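Local coordinates for protein putative D-lactate dehydrogenase (Chlamydomonas reinhardtii, PDB 4ZGS) that binds NAD and probably reduces pyruvate to D-lactate in the chloroplast, as a member of the D-isomer specific 2-hydroxyacid dehydrogenase family, at residues E141-L146 against M262-S267; G290-E295 against T333-F338; G182-G187 against D233-H238. All coordinates share one frame; numbering follows the deposited sequence.

Interaction 1: residues E141-L146 against M262-S267; sequences EHAVAL and MLINVS. With NAD (nicotinamide-adenine-dinucleotide), chain I.
Helix-on-sheet packing in the NAD-binding domain brings Ala143 and Leu146 of helix 136-151 down on Ile264 and Val266, where strand 261-265 runs out toward the nicotinamide end of the cofactor. Ala143 is the small residue at the centre. Its CB points to the strand and rests on both branched side chains, 3.7 Å from Ile264 CG2 and 3.9 Å from Val266 CG1, and with no longer side chain in between, the CA atoms of Ala143 and Val266 come within 6.2 Å. One turn on, Leu146 flanks the same pair: its CB meets the tip of Ile264, CD1, at 4.1 Å, while the Leu146 and Val266 side chains slide past each other in opposite directions, Leu146 CD1 against Val266 CG1. CG1 of Val266 lies anti to its carbonyl carbon (chi1 -59°), which places this one methyl among Ala143, Leu146 and His142; the imidazole offers it an edge, CD2 being 4.2 Å away. No hydrogen bond crosses between the two segments; the buried contact is made of methyl and methylene groups and one edge of the imidazole. This is the layered alpha/beta build of a Rossmann-type domain, a parallel sheet covered by helices, with cofactor contacts gathered at the C-terminal ends of the strands. At the end of the strand, Asn265 OD1 accepts the amide of Ser267 at 3.1 Å, an Asx turn in which the donor stands 41° above the carbonyl plane. Just there Ser267 O receives a weak hydrogen bond of 3.4 Å from the ribose hydroxyl O2D of NAD, while Ser267 OG bonds to Leu237 O on the adjoining strand. The polar end of His142 turns to another partner, NE2 bonding to Thr333 OG1. Val144, which points away from the strand, and Ala145 pack on Phe148 of the second subunit.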
loop_
_atom_site.group_PDB
_atom_site.type_symbol
_atom_site.label_atom_id
_atom_site.label_comp_id
_atom_site.label_asym_id
_atom_site.label_seq_id
_atom_site.Cartn_x
_atom_site.Cartn_y
_atom_site.Cartn_z
ATOM N N GLU A 141 -20.338 14.305 -9.126
ATOM C CA GLU A 141 -19.136 14.749 -8.449
ATOM C C GLU A 141 -18.110 13.581 -8.327
ATOM O O GLU A 141 -16.931 13.822 -8.156
ATOM C CB GLU A 141 -19.478 15.313 -7.073
ATOM C CG GLU A 141 -20.303 16.598 -7.154
ATOM C CD GLU A 141 -20.660 17.198 -5.806
ATOM O OE1 GLU A 141 -20.255 16.649 -4.760
ATOM O OE2 GLU A 141 -21.338 18.244 -5.802
ATOM N N HIS A 142 -18.552 12.325 -8.393
ATOM C CA HIS A 142 -17.589 11.255 -8.239
ATOM C C HIS A 142 -16.735 11.066 -9.489
ATOM O O HIS A 142 -15.521 10.895 -9.401
ATOM C CB HIS A 142 -18.280 9.949 -7.872
ATOM C CG HIS A 142 -17.330 8.882 -7.450
ATOM N ND1 HIS A 142 -16.759 8.870 -6.195
ATOM C CD2 HIS A 142 -16.886 7.768 -8.080
ATOM C CE1 HIS A 142 -15.977 7.814 -6.084
ATOM N NE2 HIS A 142 -16.029 7.137 -7.218
ATOM N N ALA A 143 -17.381 11.092 -10.645
ATOM C CA ALA A 143 -16.669 11.069 -11.911
ATOM C C ALA A 143 -15.674 12.238 -12.014
ATOM O O ALA A 143 -14.542 12.086 -12.526
ATOM C CB ALA A 143 -17.642 11.108 -13.052
ATOM N N VAL A 144 -16.097 13.403 -11.529
ATOM C CA VAL A 144 -15.254 14.585 -11.593
ATOM C C VAL A 144 -14.081 14.341 -10.634
ATOM O O VAL A 144 -12.956 14.780 -10.869
ATOM C CB VAL A 144 -16.041 15.888 -11.234
ATOM C CG1 VAL A 144 -15.131 17.093 -11.275
ATOM C CG2 VAL A 144 -17.146 16.091 -12.229
ATOM N N ALA A 145 -14.371 13.665 -9.531
ATOM C CA ALA A 145 -13.349 13.290 -8.553
ATOM C C ALA A 145 -12.261 12.420 -9.205
ATOM O O ALA A 145 -11.078 12.673 -9.062
ATOM C CB ALA A 145 -14.000 12.561 -7.396
ATOM N N LEU A 146 -12.695 11.420 -9.957
ATOM C CA LEU A 146 -11.795 10.523 -10.638
ATOM C C LEU A 146 -10.947 11.318 -11.589
ATOM O O LEU A 146 -9.755 11.056 -11.755
ATOM C CB LEU A 146 -12.562 9.425 -11.389
ATOM C CG LEU A 146 -13.364 8.449 -10.520
ATOM C CD1 LEU A 146 -13.954 7.328 -11.363
ATOM C CD2 LEU A 146 -12.546 7.901 -9.381
ATOM N N MET A 262 -8.736 10.498 -21.702
ATOM C CA MET A 262 -9.116 9.980 -20.385
ATOM C C MET A 262 -10.567 9.540 -20.442
ATOM O O MET A 262 -11.442 10.350 -20.756
ATOM C CB MET A 262 -8.942 11.053 -19.295
ATOM C CG MET A 262 -9.526 10.704 -17.927
ATOM S SD MET A 262 -9.036 11.968 -16.711
ATOM C CE MET A 262 -7.259 11.980 -16.924
ATOM N N LEU A 263 -10.834 8.275 -20.145
ATOM C CA LEU A 263 -12.200 7.739 -20.172
ATOM C C LEU A 263 -12.682 7.534 -18.754
ATOM O O LEU A 263 -11.980 6.955 -17.957
ATOM C CB LEU A 263 -12.253 6.429 -20.946
ATOM C CG LEU A 263 -13.550 5.642 -20.930
ATOM C CD1 LEU A 263 -14.648 6.545 -21.450
ATOM C CD2 LEU A 263 -13.380 4.433 -21.828
ATOM N N ILE A 264 -13.870 8.044 -18.436
ATOM C CA ILE A 264 -14.447 7.910 -17.098
ATOM C C ILE A 264 -15.770 7.208 -17.170
ATOM O O ILE A 264 -16.658 7.625 -17.898
ATOM C CB ILE A 264 -14.670 9.244 -16.438
ATOM C CG1 ILE A 264 -13.347 9.993 -16.345
ATOM C CG2 ILE A 264 -15.271 9.036 -15.071
ATOM C CD1 ILE A 264 -12.332 9.292 -15.520
ATOM N N ASN A 265 -15.903 6.118 -16.428
ATOM C CA ASN A 265 -17.179 5.459 -16.415
ATOM C C ASN A 265 -17.672 5.151 -15.005
ATOM O O ASN A 265 -17.133 4.277 -14.329
ATOM C CB ASN A 265 -17.064 4.188 -17.237
ATOM C CG ASN A 265 -18.359 3.488 -17.386
ATOM O OD1 ASN A 265 -19.421 4.077 -17.179
ATOM N ND2 ASN A 265 -18.297 2.201 -17.699
ATOM N N VAL A 266 -18.669 5.907 -14.560
ATOM C CA VAL A 266 -19.398 5.676 -13.319
ATOM C C VAL A 266 -20.816 5.167 -13.556
ATOM O O VAL A 266 -21.599 5.135 -12.612
ATOM C CB VAL A 266 -19.454 6.939 -12.423
ATOM C CG1 VAL A 266 -18.027 7.386 -12.094
ATOM C CG2 VAL A 266 -20.238 8.068 -13.097
ATOM N N SER A 267 -21.198 4.856 -14.797
ATOM C CA SER A 267 -22.580 4.382 -15.002
ATOM C C SER A 267 -22.726 2.867 -14.950
ATOM O O SER A 267 -23.146 2.340 -13.931
ATOM C CB SER A 267 -23.163 4.848 -16.354
ATOM O OG SER A 267 -23.030 6.238 -16.553
HETATM P PA NAD I . -31.420 9.418 -16.501
HETATM O O1A NAD I . -32.621 8.811 -17.117
HETATM O O2A NAD I . -31.948 10.772 -16.197
HETATM O O5B NAD I . -30.179 9.467 -17.516
HETATM C C5B NAD I . -30.094 8.604 -18.649
HETATM C C4B NAD I . -30.081 9.389 -19.923
HETATM O O4B NAD I . -29.371 8.634 -21.008
HETATM C C3B NAD I . -31.455 9.667 -20.417
HETATM O O3B NAD I . -31.649 11.084 -20.682
HETATM C C2B NAD I . -31.607 8.930 -21.667
HETATM O O2B NAD I . -32.465 9.670 -22.577
HETATM C C1B NAD I . -30.238 8.812 -22.216
HETATM N N9A NAD I . -30.090 7.790 -23.172
HETATM C C8A NAD I . -31.010 6.740 -23.463
HETATM N N7A NAD I . -30.502 5.933 -24.496
HETATM C C5A NAD I . -29.286 6.474 -24.854
HETATM C C6A NAD I . -28.263 6.168 -25.805
HETATM N N6A NAD I . -28.382 5.057 -26.676
HETATM N N1A NAD I . -27.249 6.907 -25.856
HETATM C C2A NAD I . -27.008 7.893 -25.176
HETATM N N3A NAD I . -27.815 8.320 -24.267
HETATM C C4A NAD I . -29.027 7.658 -24.016
HETATM O O3 NAD I . -31.007 8.669 -15.144
HETATM P PN NAD I . -29.784 9.098 -14.206
HETATM O O1N NAD I . -30.231 9.537 -12.862
HETATM O O2N NAD I . -29.108 10.311 -14.725
HETATM O O5D NAD I . -28.742 7.892 -14.105
HETATM C C5D NAD I . -29.140 6.563 -13.752
HETATM C C4D NAD I . -27.920 5.733 -13.897
HETATM O O4D NAD I . -26.993 5.976 -12.769
HETATM C C3D NAD I . -28.191 4.291 -13.848
HETATM O O3D NAD I . -28.698 3.806 -15.119
HETATM C C2D NAD I . -26.867 3.744 -13.558
HETATM O O2D NAD I . -26.151 3.570 -14.805
HETATM C C1D NAD I . -26.170 4.749 -12.715
HETATM N N1N NAD I . -26.024 4.282 -11.392
HETATM C C2N NAD I . -24.772 4.382 -10.741
HETATM C C3N NAD I . -24.616 3.908 -9.440
HETATM C C7N NAD I . -23.262 4.013 -8.742
HETATM O O7N NAD I . -22.232 3.900 -9.382
HETATM N N7N NAD I . -23.188 4.223 -7.341
HETATM C C4N NAD I . -25.711 3.327 -8.773
HETATM C C5N NAD I . -26.959 3.221 -9.419
HETATM C C6N NAD I . -27.117 3.695 -10.717
#

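Interaction 2: residues G290-E295 against T333-F338; sequences GLDVYE and TPHTAF. With NAD (nicotinamide-adenine-dinucleotide), chain I.
Asp292 carries the contact through its carboxylate, which gathers three hydrogen bonds from 333-338. Thr333 OG1 donates to OD1 in a very short bond of 2.5 Å, and the amide of Thr336 reaches the syn lone pair of the same oxygen at 2.8 Å. OD2 takes the amide of Ala337 from above the carboxylate plane at 2.9 Å. CG lies anti to the backbone N (chi1 -167°), which carries the carboxylate to these donors and puts OD2 3.0 Å from the carboxamide oxygen O7N of NAD. An alanine here would probably leave the Thr336 and Ala337 amides without their acceptor and the nicotinamide-side loop less firmly held. The backbone adds Thr333 N to Leu291 O at 3.0 Å and a weak bond from His335 N to Asp292 O. Around this polar core, Val293 CG1 touches His335 ND1 at 4.0 Å, while NE2 of that ring lies 3.2 Å from the carboxamide carbon C7N of NAD. The contact thus shapes the nicotinamide pocket by joining the end of strand 286-291 to the loop between strand 330-332 and helix 341-359; His142 of helix 136-151 packs on Asp292, and Arg152 of the second subunit bonds to the carbonyls of Thr336 and Ala337.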
loop_
_atom_site.group_PDB
_atom_site.type_symbol
_atom_site.label_atom_id
_atom_site.label_comp_id
_atom_site.label_asym_id
_atom_site.label_seq_id
_atom_site.Cartn_x
_atom_site.Cartn_y
_atom_site.Cartn_z
ATOM N N GLY A 290 -10.643 6.143 -15.338
ATOM C CA GLY A 290 -11.306 6.004 -14.053
ATOM C C GLY A 290 -12.605 5.231 -14.239
ATOM O O GLY A 290 -13.360 5.526 -15.159
ATOM N N LEU A 291 -12.901 4.339 -13.294
ATOM C CA LEU A 291 -14.059 3.438 -13.293
ATOM C C LEU A 291 -14.572 3.343 -11.882
ATOM O O LEU A 291 -13.775 3.285 -10.950
ATOM C CB LEU A 291 -13.724 2.029 -13.772
ATOM C CG LEU A 291 -13.091 1.835 -15.129
ATOM C CD1 LEU A 291 -12.861 0.341 -15.331
ATOM C CD2 LEU A 291 -14.005 2.426 -16.198
ATOM N N ASP A 292 -15.883 3.467 -11.724
ATOM C CA ASP A 292 -16.591 3.086 -10.510
ATOM C C ASP A 292 -17.289 1.746 -10.752
ATOM O O ASP A 292 -17.924 1.194 -9.859
ATOM C CB ASP A 292 -17.610 4.163 -10.121
ATOM C CG ASP A 292 -18.144 3.984 -8.708
ATOM O OD1 ASP A 292 -17.276 3.817 -7.821
ATOM O OD2 ASP A 292 -19.409 3.997 -8.488
ATOM N N VAL A 293 -17.186 1.245 -11.978
ATOM C CA VAL A 293 -17.961 0.079 -12.423
ATOM C C VAL A 293 -17.195 -0.766 -13.458
ATOM O O VAL A 293 -16.351 -0.237 -14.195
ATOM C CB VAL A 293 -19.334 0.521 -13.040
ATOM C CG1 VAL A 293 -20.238 1.145 -11.968
ATOM C CG2 VAL A 293 -19.122 1.478 -14.235
ATOM N N TYR A 294 -17.498 -2.062 -13.501
ATOM C CA TYR A 294 -16.835 -3.040 -14.379
ATOM C C TYR A 294 -17.801 -4.149 -14.823
ATOM O O TYR A 294 -18.641 -4.555 -14.048
ATOM C CB TYR A 294 -15.632 -3.632 -13.658
ATOM C CG TYR A 294 -14.913 -4.720 -14.406
ATOM C CD1 TYR A 294 -13.957 -4.426 -15.366
ATOM C CD2 TYR A 294 -15.197 -6.056 -14.144
ATOM C CE1 TYR A 294 -13.292 -5.432 -16.048
ATOM C CE2 TYR A 294 -14.545 -7.072 -14.817
ATOM C CZ TYR A 294 -13.591 -6.752 -15.770
ATOM O OH TYR A 294 -12.936 -7.757 -16.436
ATOM N N GLU A 295 -17.622 -4.704 -16.019
ATOM C CA GLU A 295 -18.651 -5.520 -16.685
ATOM C C GLU A 295 -19.303 -6.700 -15.940
ATOM O O GLU A 295 -20.518 -6.872 -16.060
ATOM C CB GLU A 295 -18.060 -6.088 -17.968
ATOM C CG GLU A 295 -19.045 -6.819 -18.846
ATOM C CD GLU A 295 -18.342 -7.558 -19.969
ATOM O OE1 GLU A 295 -17.113 -7.376 -20.117
ATOM O OE2 GLU A 295 -19.011 -8.328 -20.692
ATOM N N THR A 333 -12.686 2.649 -8.264
ATOM C CA THR A 333 -13.396 2.687 -6.971
ATOM C C THR A 333 -14.452 1.600 -6.987
ATOM O O THR A 333 -14.933 1.197 -8.050
ATOM C CB THR A 333 -14.111 4.042 -6.698
ATOM O OG1 THR A 333 -14.893 4.395 -7.846
ATOM C CG2 THR A 333 -13.118 5.182 -6.366
ATOM N N PRO A 334 -14.806 1.108 -5.802
ATOM C CA PRO A 334 -15.700 -0.042 -5.669
ATOM C C PRO A 334 -17.180 0.375 -5.597
ATOM O O PRO A 334 -17.801 0.259 -4.541
ATOM C CB PRO A 334 -15.218 -0.693 -4.368
ATOM C CG PRO A 334 -14.774 0.478 -3.538
ATOM C CD PRO A 334 -14.234 1.522 -4.509
ATOM N N HIS A 335 -17.723 0.869 -6.711
ATOM C CA HIS A 335 -19.129 1.290 -6.793
ATOM C C HIS A 335 -19.508 2.272 -5.676
ATOM O O HIS A 335 -20.486 2.083 -4.956
ATOM C CB HIS A 335 -20.040 0.059 -6.750
ATOM C CG HIS A 335 -21.338 0.249 -7.476
ATOM N ND1 HIS A 335 -21.698 -0.506 -8.571
ATOM C CD2 HIS A 335 -22.357 1.118 -7.269
ATOM C CE1 HIS A 335 -22.884 -0.117 -9.003
ATOM N NE2 HIS A 335 -23.306 0.866 -8.230
ATOM N N THR A 336 -18.675 3.271 -5.457
ATOM C CA THR A 336 -18.950 4.254 -4.421
ATOM C C THR A 336 -19.503 5.604 -4.923
ATOM O O THR A 336 -19.668 6.517 -4.123
ATOM C CB THR A 336 -17.687 4.517 -3.598
ATOM O OG1 THR A 336 -16.668 5.052 -4.461
ATOM C CG2 THR A 336 -17.181 3.223 -2.997
ATOM N N ALA A 337 -19.724 5.750 -6.229
ATOM C CA ALA A 337 -20.170 7.033 -6.755
ATOM C C ALA A 337 -21.467 7.547 -6.090
ATOM O O ALA A 337 -21.632 8.754 -5.977
ATOM C CB ALA A 337 -20.362 6.969 -8.276
ATOM N N PHE A 338 -22.367 6.644 -5.690
ATOM C CA PHE A 338 -23.614 7.029 -5.027
ATOM C C PHE A 338 -23.380 7.166 -3.548
ATOM O O PHE A 338 -24.260 7.580 -2.811
ATOM C CB PHE A 338 -24.726 6.001 -5.204
ATOM C CG PHE A 338 -24.620 4.838 -4.220
ATOM C CD1 PHE A 338 -23.555 3.937 -4.294
ATOM C CD2 PHE A 338 -25.529 4.691 -3.180
ATOM C CE1 PHE A 338 -23.445 2.868 -3.369
ATOM C CE2 PHE A 338 -25.417 3.636 -2.254
ATOM C CZ PHE A 338 -24.375 2.725 -2.353
HETATM P PA NAD I . -31.420 9.418 -16.501
HETATM O O1A NAD I . -32.621 8.811 -17.117
HETATM O O2A NAD I . -31.948 10.772 -16.197
HETATM O O5B NAD I . -30.179 9.467 -17.516
HETATM C C5B NAD I . -30.094 8.604 -18.649
HETATM C C4B NAD I . -30.081 9.389 -19.923
HETATM O O4B NAD I . -29.371 8.634 -21.008
HETATM C C3B NAD I . -31.455 9.667 -20.417
HETATM O O3B NAD I . -31.649 11.084 -20.682
HETATM C C2B NAD I . -31.607 8.930 -21.667
HETATM O O2B NAD I . -32.465 9.670 -22.577
HETATM C C1B NAD I . -30.238 8.812 -22.216
HETATM N N9A NAD I . -30.090 7.790 -23.172
HETATM C C8A NAD I . -31.010 6.740 -23.463
HETATM N N7A NAD I . -30.502 5.933 -24.496
HETATM C C5A NAD I . -29.286 6.474 -24.854
HETATM C C6A NAD I . -28.263 6.168 -25.805
HETATM N N6A NAD I . -28.382 5.057 -26.676
HETATM N N1A NAD I . -27.249 6.907 -25.856
HETATM C C2A NAD I . -27.008 7.893 -25.176
HETATM N N3A NAD I . -27.815 8.320 -24.267
HETATM C C4A NAD I . -29.027 7.658 -24.016
HETATM O O3 NAD I . -31.007 8.669 -15.144
HETATM P PN NAD I . -29.784 9.098 -14.206
HETATM O O1N NAD I . -30.231 9.537 -12.862
HETATM O O2N NAD I . -29.108 10.311 -14.725
HETATM O O5D NAD I . -28.742 7.892 -14.105
HETATM C C5D NAD I . -29.140 6.563 -13.752
HETATM C C4D NAD I . -27.920 5.733 -13.897
HETATM O O4D NAD I . -26.993 5.976 -12.769
HETATM C C3D NAD I . -28.191 4.291 -13.848
HETATM O O3D NAD I . -28.698 3.806 -15.119
HETATM C C2D NAD I . -26.867 3.744 -13.558
HETATM O O2D NAD I . -26.151 3.570 -14.805
HETATM C C1D NAD I . -26.170 4.749 -12.715
HETATM N N1N NAD I . -26.024 4.282 -11.392
HETATM C C2N NAD I . -24.772 4.382 -10.741
HETATM C C3N NAD I . -24.616 3.908 -9.440
HETATM C C7N NAD I . -23.262 4.013 -8.742
HETATM O O7N NAD I . -22.232 3.900 -9.382
HETATM N N7N NAD I . -23.188 4.223 -7.341
HETATM C C4N NAD I . -25.711 3.327 -8.773
HETATM C C5N NAD I . -26.959 3.221 -9.419
HETATM C C6N NAD I . -27.117 3.695 -10.717
#

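Interaction 3: residues G182-G187 against D233-H238; sequences GVVGTG and DIVTLH. With NAD (nicotinamide-adenine-dinucleotide), chain I.
Four backbone hydrogen bonds join Gly182 and Val184 to 234-238 as a parallel ladder. Gly182 N donates to Ile234 O at 2.7 Å, and Gly182 O accepts from Thr236 N. Val184 N then bonds to Thr236 O at 3.1 Å, and the short link from His238 N to Val184 O (2.6 Å) carries the pairing one residue past the end of strand 234-237. The axes of 182-184 and 234-237 approach to 4.9 Å, their directions 16° apart. Apolar contacts follow on both faces of the sheet. On one, Val183 CG2 lies alongside Thr236 CG2 at 3.8 Å, both side chains pointing the same way. On the other, Val184 sits between neighbours: its CB meets Leu237 CD2 at 4.0 Å and its CG2 touches Val235 CG1. Among polar side chains, His238 NE2 gives a weak bond to Thr236 OG1 within its own segment. The turn after Val184 contains Gly185 and Gly187, consistent with a Rossmann-type glycine-rich loop; a CB on Gly187 would collide with NAD O5B, and its CA stands 3.2 Å from O2A. Strand 203-207 flanks 180-184, strand 261-265 borders 234-237, and His238 packs on Ile189 and Ala193 of helix 188-200.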
loop_
_atom_site.group_PDB
_atom_site.type_symbol
_atom_site.label_atom_id
_atom_site.label_comp_id
_atom_site.label_asym_id
_atom_site.label_seq_id
_atom_site.Cartn_x
_atom_site.Cartn_y
_atom_site.Cartn_z
ATOM N N GLY A 182 -16.279 15.498 -23.517
ATOM C CA GLY A 182 -17.517 14.858 -23.930
ATOM C C GLY A 182 -18.323 14.273 -22.790
ATOM O O GLY A 182 -17.847 13.381 -22.097
ATOM N N VAL A 183 -19.567 14.703 -22.631
ATOM C CA VAL A 183 -20.475 14.017 -21.714
ATOM C C VAL A 183 -21.406 13.171 -22.525
ATOM O O VAL A 183 -22.102 13.697 -23.399
ATOM C CB VAL A 183 -21.291 14.955 -20.859
ATOM C CG1 VAL A 183 -22.263 14.172 -20.041
ATOM C CG2 VAL A 183 -20.385 15.777 -19.967
ATOM N N VAL A 184 -21.355 11.860 -22.295
ATOM C CA VAL A 184 -22.210 10.913 -23.012
ATOM C C VAL A 184 -23.393 10.470 -22.129
ATOM O O VAL A 184 -23.259 9.689 -21.178
ATOM C CB VAL A 184 -21.422 9.677 -23.498
ATOM C CG1 VAL A 184 -22.340 8.766 -24.265
ATOM C CG2 VAL A 184 -20.262 10.088 -24.384
ATOM N N GLY A 185 -24.550 11.000 -22.497
ATOM C CA GLY A 185 -25.819 10.880 -21.806
ATOM C C GLY A 185 -25.965 12.083 -20.880
ATOM O O GLY A 185 -25.077 12.393 -20.040
ATOM N N THR A 186 -27.114 12.741 -21.045
ATOM C CA THR A 186 -27.448 14.018 -20.401
ATOM C C THR A 186 -28.628 13.958 -19.412
ATOM O O THR A 186 -29.330 14.956 -19.203
ATOM C CB THR A 186 -27.646 15.105 -21.440
ATOM O OG1 THR A 186 -28.659 14.727 -22.382
ATOM C CG2 THR A 186 -26.307 15.303 -22.141
ATOM N N GLY A 187 -28.949 12.768 -18.927
ATOM C CA GLY A 187 -30.015 12.651 -17.954
ATOM C C GLY A 187 -29.614 13.312 -16.649
ATOM O O GLY A 187 -28.688 14.143 -16.620
ATOM N N ASP A 233 -10.746 15.275 -24.959
ATOM C CA ASP A 233 -9.607 14.959 -24.105
ATOM C C ASP A 233 -10.080 14.034 -23.016
ATOM O O ASP A 233 -9.333 13.195 -22.484
ATOM C CB ASP A 233 -9.019 16.220 -23.475
ATOM C CG ASP A 233 -8.465 17.205 -24.505
ATOM O OD1 ASP A 233 -7.601 16.800 -25.327
ATOM O OD2 ASP A 233 -8.872 18.395 -24.465
ATOM N N ILE A 234 -11.346 14.250 -22.679
ATOM C CA ILE A 234 -12.044 13.546 -21.626
ATOM C C ILE A 234 -13.444 13.152 -22.059
ATOM O O ILE A 234 -14.214 13.991 -22.566
ATOM C CB ILE A 234 -12.175 14.400 -20.373
ATOM C CG1 ILE A 234 -10.813 14.937 -19.948
ATOM C CG2 ILE A 234 -12.804 13.591 -19.281
ATOM C CD1 ILE A 234 -10.898 15.939 -18.818
ATOM N N VAL A 235 -13.747 11.876 -21.865
ATOM C CA VAL A 235 -15.058 11.313 -22.103
ATOM C C VAL A 235 -15.591 10.704 -20.820
ATOM O O VAL A 235 -14.900 9.909 -20.170
ATOM C CB VAL A 235 -15.023 10.256 -23.188
ATOM C CG1 VAL A 235 -16.361 9.583 -23.301
ATOM C CG2 VAL A 235 -14.647 10.899 -24.514
ATOM N N THR A 236 -16.804 11.093 -20.438
ATOM C CA THR A 236 -17.423 10.553 -19.232
ATOM C C THR A 236 -18.784 9.954 -19.543
ATOM O O THR A 236 -19.661 10.630 -20.072
ATOM C CB THR A 236 -17.554 11.619 -18.142
ATOM O OG1 THR A 236 -18.289 11.066 -17.049
ATOM C CG2 THR A 236 -18.341 12.832 -18.661
ATOM N N LEU A 237 -18.954 8.672 -19.238
ATOM C CA LEU A 237 -20.155 7.962 -19.637
ATOM C C LEU A 237 -21.226 8.090 -18.582
ATOM O O LEU A 237 -20.984 7.756 -17.425
ATOM C CB LEU A 237 -19.847 6.489 -19.885
ATOM C CG LEU A 237 -18.663 6.190 -20.791
ATOM C CD1 LEU A 237 -18.502 4.659 -21.010
ATOM C CD2 LEU A 237 -18.840 6.942 -22.105
ATOM N N HIS A 238 -22.347 8.721 -18.921
ATOM C CA HIS A 238 -23.516 8.683 -18.038
ATOM C C HIS A 238 -24.806 8.033 -18.567
ATOM O O HIS A 238 -25.820 8.025 -17.872
ATOM C CB HIS A 238 -23.743 10.088 -17.538
ATOM C CG HIS A 238 -22.569 10.603 -16.773
ATOM N ND1 HIS A 238 -22.365 10.318 -15.441
ATOM C CD2 HIS A 238 -21.458 11.264 -17.188
ATOM C CE1 HIS A 238 -21.222 10.853 -15.047
ATOM N NE2 HIS A 238 -20.647 11.432 -16.089
HETATM P PA NAD I . -31.420 9.418 -16.501
HETATM O O1A NAD I . -32.621 8.811 -17.117
HETATM O O2A NAD I . -31.948 10.772 -16.197
HETATM O O5B NAD I . -30.179 9.467 -17.516
HETATM C C5B NAD I . -30.094 8.604 -18.649
HETATM C C4B NAD I . -30.081 9.389 -19.923
HETATM O O4B NAD I . -29.371 8.634 -21.008
HETATM C C3B NAD I . -31.455 9.667 -20.417
HETATM O O3B NAD I . -31.649 11.084 -20.682
HETATM C C2B NAD I . -31.607 8.930 -21.667
HETATM O O2B NAD I . -32.465 9.670 -22.577
HETATM C C1B NAD I . -30.238 8.812 -22.216
HETATM N N9A NAD I . -30.090 7.790 -23.172
HETATM C C8A NAD I . -31.010 6.740 -23.463
HETATM N N7A NAD I . -30.502 5.933 -24.496
HETATM C C5A NAD I . -29.286 6.474 -24.854
HETATM C C6A NAD I . -28.263 6.168 -25.805
HETATM N N6A NAD I . -28.382 5.057 -26.676
HETATM N N1A NAD I . -27.249 6.907 -25.856
HETATM C C2A NAD I . -27.008 7.893 -25.176
HETATM N N3A NAD I . -27.815 8.320 -24.267
HETATM C C4A NAD I . -29.027 7.658 -24.016
HETATM O O3 NAD I . -31.007 8.669 -15.144
HETATM P PN NAD I . -29.784 9.098 -14.206
HETATM O O1N NAD I . -30.231 9.537 -12.862
HETATM O O2N NAD I . -29.108 10.311 -14.725
HETATM O O5D NAD I . -28.742 7.892 -14.105
HETATM C C5D NAD I . -29.140 6.563 -13.752
HETATM C C4D NAD I . -27.920 5.733 -13.897
HETATM O O4D NAD I . -26.993 5.976 -12.769
HETATM C C3D NAD I . -28.191 4.291 -13.848
HETATM O O3D NAD I . -28.698 3.806 -15.119
HETATM C C2D NAD I . -26.867 3.744 -13.558
HETATM O O2D NAD I . -26.151 3.570 -14.805
HETATM C C1D NAD I . -26.170 4.749 -12.715
HETATM N N1N NAD I . -26.024 4.282 -11.392
HETATM C C2N NAD I . -24.772 4.382 -10.741
HETATM C C3N NAD I . -24.616 3.908 -9.440
HETATM C C7N NAD I . -23.262 4.013 -8.742
HETATM O O7N NAD I . -22.232 3.900 -9.382
HETATM N N7N NAD I . -23.188 4.223 -7.341
HETATM C C4N NAD I . -25.711 3.327 -8.773
HETATM C C5N NAD I . -26.959 3.221 -9.419
HETATM C C6N NAD I . -27.117 3.695 -10.717
#

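Overall arrangement
From the N terminus, helix 136-151 supplies the first half of interaction 1, whose partner strand comes 116 residues later. Interaction 3 opens and closes wholly within that span, pairing strands 180-184 and 234-237 across 46 residues. Interaction 2 follows in series, joining the end of strand 286-291 to the loop before helix 341-359. All three reach the same parallel sheet: strand 261-265 lies between 234-237 and 286-291, with Ile264 N bonding to Val235 O on one side and Asn265 N to Gly290 O on the other. Interactions 2 and 3 do not touch, yet each meets NAD, at its nicotinamide and pyrophosphate parts respectively, while interactions 1 and 2 also border the second subunit.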